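Local structure of 5' nucleotidase family protein (Staphylococcus aureus subsp. aureus, 4Q7F) at residues F66-G71 with F102-L107; F390-V395 with T469-V474. The protein is a putative member of the 5' nucleotidase family, pairing a metal-binding calcineurin-like phosphoesterase domain with a 5'-nucleotidase C-terminal domain. All coordinates share one frame; numbering follows the deposited sequence.

Interaction 1: residues F66-G71 with F102-L107; sequences FKIDNG and FDFGTL
Lys67 sets CG, anti to the backbone N (chi1 -177°), over one face of the Phe102 ring toward its rim, 3.7 Å from the ring centroid (CH-pi), the two side chains crossing at about a right angle. Lys67 NZ, held by a salt bridge to Glu56 and hydrogen bonds to Asn52 and Met100 O, stands 5.5 Å from the Phe102 centroid, a long and at most weak cation-pi attraction. Next to this pair, Asp103 N donates to Lys67 O (2.9 Å) and Lys67 N to the anti lone pair of Asp103 OD2 (2.9 Å), the carboxylate apparently taking the place of a strand carbonyl. Phe104 packs on Ile68, the two side chains side by side and pointing the same way, with Ile68 CD1 3.5 Å from Phe104 CZ and CG1 over the ring face. Asp69 N to Phe104 O (3.2 Å) and Thr106 N to Asp69 O (3.0 Å) continue the parallel ladder. Past it, Asp69 OD1 accepts Gly71 N (2.9 Å) from above the carboxylate plane, an Asx turn just before Asp72, a ligand of both manganese and magnesium. Parallel strands running into metal-bearing loops at their C-terminal ends are the hallmark of the calcineurin-like phosphoesterase fold.

Interaction 2: residues F390-V395 with T469-V474; sequences FKVLAV and TYTICV
Val395 and Ile472 meet methyl to methyl, CG2 against CG2 at 4.0 Å, their side chains crossing obliquely on the face of the sheet that also carries Leu393 and Val474. Each of these two CG2 atoms lies between its own backbone N and carbonyl carbon (Ile472 CG1 is anti to N, chi1 -175°); that of Ile472 rests 3.7 Å from Leu393 O, that of Val395 near Tyr470 O. Farther along, the Leu393 and Val474 side chains cross at about a right angle, CD1 3.9 Å from CG2, so the branches of one strand settle diagonally beside those of the other.

On the reverse face Val392 CG1, anti to the backbone N (chi1 -179°), leans diagonally past its partner Cys473 against Thr471 CB at 3.6 Å, while Thr469 CG2 comes up to the short Ala394 CB. At the other end Cys473 SG touches Phe390 CB (4.0 Å) and stands obliquely to the ring, whose edge faces Val474 O. Ser355 of helix 342-355 touches Val392 and Cys473 on this side, and Tyr488 touches Leu393 and Ile472 on the other.

Between the faces run six backbone hydrogen bonds, in reciprocal pairs at Lys391-Val474, Leu393-Ile472 and Val395-Tyr470; Leu393 N to Ile472 O is 2.8 Å. The chemistry is thus divided: alternate residues pair across this ladder, while Val392, Ala394 and Thr471 turn backbone groups to strand 493-497, Pro492 and Val359, which makes both strands inner ones, and the side chains meet almost wholly through apolar contacts.

Overall arrangement
From the N terminus, strand 65-69 leads into a largely helical excursion that returns at 102-107, and interaction 1 closes this loop of 30 residues, adding strand 104-105 to the edge of a mixed sheet in the calcineurin-like phosphoesterase domain. Much later, interaction 2 closes a longer loop of 73 residues, richer in strand than helix, and joins two inner strands of a separate sheet in the 5'-nucleotidase C-terminal domain. The two loops are in series, neither nested nor crossed. Their centres lie 40 Å apart on opposite sides of the chain's centre, with nearest atoms about 22 Å apart; the metals and bound 3D1 lie between.

Interaction 1: residues F66-G71 with F102-L107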
# COMPACT_ATOMS: atom_id res chain seq x y z
N PHE A 66 6.42 -25.25 -1.05
CA PHE A 66 5.43 -24.43 -1.70
C PHE A 66 5.86 -22.96 -1.70
O PHE A 66 6.54 -22.49 -0.78
CB PHE A 66 4.06 -24.59 -1.02
CG PHE A 66 3.37 -25.87 -1.37
CD1 PHE A 66 3.78 -27.07 -0.80
CD2 PHE A 66 2.29 -25.88 -2.26
CE1 PHE A 66 3.14 -28.25 -1.12
CE2 PHE A 66 1.66 -27.06 -2.59
CZ PHE A 66 2.08 -28.25 -2.02
N LYS A 67 5.46 -22.28 -2.77
CA LYS A 67 5.80 -20.88 -3.03
C LYS A 67 4.50 -20.07 -3.17
O LYS A 67 3.60 -20.39 -3.98
CB LYS A 67 6.72 -20.85 -4.26
CG LYS A 67 7.26 -19.51 -4.67
CD LYS A 67 8.62 -19.62 -5.38
CE LYS A 67 8.64 -20.49 -6.61
NZ LYS A 67 9.86 -20.25 -7.44
N ILE A 68 4.42 -19.01 -2.36
CA ILE A 68 3.22 -18.19 -2.22
C ILE A 68 3.45 -16.70 -2.37
O ILE A 68 4.46 -16.17 -1.91
CB ILE A 68 2.69 -18.38 -0.77
CG1 ILE A 68 2.46 -19.86 -0.49
CG2 ILE A 68 1.44 -17.52 -0.50
CD1 ILE A 68 2.17 -20.22 0.95
N ASP A 69 2.55 -16.04 -3.09
CA ASP A 69 2.50 -14.56 -3.15
C ASP A 69 1.29 -14.13 -2.34
O ASP A 69 0.17 -14.55 -2.60
CB ASP A 69 2.43 -13.99 -4.56
CG ASP A 69 2.39 -12.46 -4.55
OD1 ASP A 69 1.30 -11.93 -4.24
OD2 ASP A 69 3.44 -11.80 -4.81
N ASN A 70 1.50 -13.27 -1.35
CA ASN A 70 0.41 -12.89 -0.45
C ASN A 70 -0.23 -11.52 -0.70
O ASN A 70 -0.71 -10.85 0.26
CB ASN A 70 0.86 -13.00 1.02
CG ASN A 70 -0.31 -12.92 2.01
OD1 ASN A 70 -1.38 -13.52 1.78
ND2 ASN A 70 -0.13 -12.17 3.09
N GLY A 71 -0.26 -11.10 -1.97
CA GLY A 71 -0.97 -9.85 -2.31
C GLY A 71 -0.17 -8.59 -2.53
O GLY A 71 0.98 -8.47 -2.12
N PHE A 102 4.84 -20.56 -9.04
CA PHE A 102 4.22 -20.42 -7.74
C PHE A 102 3.08 -21.43 -7.63
O PHE A 102 2.63 -21.99 -8.64
CB PHE A 102 3.63 -19.03 -7.53
CG PHE A 102 4.63 -18.01 -7.12
CD1 PHE A 102 5.53 -17.49 -8.04
CD2 PHE A 102 4.62 -17.49 -5.82
CE1 PHE A 102 6.45 -16.52 -7.65
CE2 PHE A 102 5.51 -16.53 -5.44
CZ PHE A 102 6.43 -16.03 -6.35
N ASP A 103 2.61 -21.64 -6.41
CA ASP A 103 1.56 -22.59 -6.14
C ASP A 103 0.25 -21.91 -5.94
O ASP A 103 -0.80 -22.38 -6.40
CB ASP A 103 1.97 -23.47 -4.96
CG ASP A 103 3.19 -24.33 -5.29
OD1 ASP A 103 3.07 -25.22 -6.17
OD2 ASP A 103 4.27 -24.10 -4.69
N PHE A 104 0.28 -20.76 -5.26
CA PHE A 104 -0.91 -20.01 -5.08
C PHE A 104 -0.60 -18.65 -4.50
O PHE A 104 0.56 -18.33 -4.13
CB PHE A 104 -1.95 -20.76 -4.23
CG PHE A 104 -1.47 -21.12 -2.86
CD1 PHE A 104 -1.58 -20.22 -1.82
CD2 PHE A 104 -0.95 -22.38 -2.61
CE1 PHE A 104 -1.14 -20.56 -0.55
CE2 PHE A 104 -0.52 -22.73 -1.35
CZ PHE A 104 -0.62 -21.81 -0.32
N GLY A 105 -1.63 -17.83 -4.51
CA GLY A 105 -1.56 -16.48 -3.96
C GLY A 105 -2.87 -15.97 -3.41
O GLY A 105 -3.88 -16.71 -3.35
N THR A 106 -2.83 -14.72 -2.96
CA THR A 106 -3.97 -14.03 -2.42
C THR A 106 -4.08 -12.62 -3.05
O THR A 106 -3.16 -12.14 -3.75
CB THR A 106 -3.83 -13.84 -0.89
OG1 THR A 106 -2.68 -13.06 -0.61
CG2 THR A 106 -3.75 -15.19 -0.19
N LEU A 107 -5.20 -11.97 -2.77
CA LEU A 107 -5.47 -10.64 -3.27
C LEU A 107 -5.20 -9.62 -2.21
O LEU A 107 -5.60 -9.79 -1.05
CB LEU A 107 -6.94 -10.49 -3.67
CG LEU A 107 -7.46 -11.26 -4.86
CD1 LEU A 107 -8.96 -11.06 -4.94
CD2 LEU A 107 -6.77 -10.82 -6.15
O HOH W 1 -0.91 -13.08 -5.17

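Interaction 2: residues F390-V395 with T469-V474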
# COMPACT_ATOMS: atom_id res chain seq x y z
N PHE A 390 -9.15 12.77 -8.72
CA PHE A 390 -9.54 13.78 -7.73
C PHE A 390 -11.02 14.10 -7.68
O PHE A 390 -11.78 13.87 -8.62
CB PHE A 390 -8.71 15.03 -7.98
CG PHE A 390 -7.24 14.75 -7.97
CD1 PHE A 390 -6.60 14.32 -9.13
CD2 PHE A 390 -6.51 14.80 -6.78
CE1 PHE A 390 -5.25 14.00 -9.12
CE2 PHE A 390 -5.16 14.48 -6.76
CZ PHE A 390 -4.53 14.09 -7.92
N LYS A 391 -11.44 14.66 -6.55
CA LYS A 391 -12.81 15.02 -6.37
C LYS A 391 -12.91 16.34 -5.64
O LYS A 391 -12.15 16.60 -4.68
CB LYS A 391 -13.57 13.93 -5.64
CG LYS A 391 -13.95 12.74 -6.52
CD LYS A 391 -14.80 11.74 -5.77
CE LYS A 391 -15.45 10.74 -6.72
NZ LYS A 391 -14.43 10.00 -7.53
N VAL A 392 -13.80 17.20 -6.13
CA VAL A 392 -14.09 18.46 -5.43
C VAL A 392 -15.31 18.18 -4.59
O VAL A 392 -16.31 17.71 -5.10
CB VAL A 392 -14.31 19.65 -6.36
CG1 VAL A 392 -14.58 20.90 -5.52
CG2 VAL A 392 -13.09 19.86 -7.21
N LEU A 393 -15.18 18.42 -3.30
CA LEU A 393 -16.24 18.15 -2.35
C LEU A 393 -16.73 19.41 -1.69
O LEU A 393 -15.95 20.29 -1.42
CB LEU A 393 -15.69 17.25 -1.24
CG LEU A 393 -15.13 15.91 -1.73
CD1 LEU A 393 -14.70 15.09 -0.52
CD2 LEU A 393 -16.16 15.19 -2.56
N ALA A 394 -18.02 19.45 -1.39
CA ALA A 394 -18.65 20.57 -0.71
C ALA A 394 -18.67 20.22 0.76
O ALA A 394 -19.28 19.20 1.16
CB ALA A 394 -20.05 20.77 -1.24
N VAL A 395 -18.01 21.05 1.55
CA VAL A 395 -17.89 20.85 2.99
C VAL A 395 -18.12 22.16 3.75
O VAL A 395 -17.80 23.25 3.27
CB VAL A 395 -16.50 20.28 3.37
CG1 VAL A 395 -16.26 18.89 2.74
CG2 VAL A 395 -15.37 21.21 2.94
N THR A 469 -20.62 27.06 3.23
CA THR A 469 -20.21 25.89 2.43
C THR A 469 -19.00 26.27 1.55
O THR A 469 -19.02 27.29 0.87
CB THR A 469 -21.36 25.42 1.52
OG1 THR A 469 -22.51 25.09 2.29
CG2 THR A 469 -20.95 24.20 0.73
N TYR A 470 -17.95 25.44 1.57
CA TYR A 470 -16.73 25.68 0.78
C TYR A 470 -16.48 24.45 -0.04
O TYR A 470 -17.11 23.43 0.20
CB TYR A 470 -15.51 25.91 1.68
CG TYR A 470 -15.65 27.09 2.62
CD1 TYR A 470 -15.28 28.37 2.23
CD2 TYR A 470 -16.15 26.91 3.90
CE1 TYR A 470 -15.40 29.45 3.10
CE2 TYR A 470 -16.30 28.00 4.77
CZ TYR A 470 -15.91 29.25 4.37
OH TYR A 470 -16.03 30.33 5.23
N THR A 471 -15.59 24.56 -1.01
CA THR A 471 -15.22 23.41 -1.84
C THR A 471 -13.74 23.06 -1.67
O THR A 471 -12.88 23.95 -1.58
CB THR A 471 -15.50 23.62 -3.34
OG1 THR A 471 -14.90 24.83 -3.81
CG2 THR A 471 -16.98 23.68 -3.57
N ILE A 472 -13.46 21.76 -1.68
CA ILE A 472 -12.12 21.29 -1.51
C ILE A 472 -11.80 20.19 -2.50
O ILE A 472 -12.61 19.29 -2.74
CB ILE A 472 -11.84 20.86 -0.04
CG1 ILE A 472 -10.38 20.48 0.16
CG2 ILE A 472 -12.75 19.70 0.38
CD1 ILE A 472 -10.00 20.26 1.62
N CYS A 473 -10.65 20.32 -3.14
CA CYS A 473 -10.15 19.28 -4.05
C CYS A 473 -9.31 18.31 -3.24
O CYS A 473 -8.30 18.69 -2.61
CB CYS A 473 -9.28 19.91 -5.14
SG CYS A 473 -8.75 18.74 -6.38
N VAL A 474 -9.74 17.04 -3.22
CA VAL A 474 -9.01 16.00 -2.53
C VAL A 474 -8.82 14.84 -3.50
O VAL A 474 -9.46 14.78 -4.57
CB VAL A 474 -9.74 15.51 -1.27
CG1 VAL A 474 -10.11 16.70 -0.39
CG2 VAL A 474 -10.99 14.70 -1.62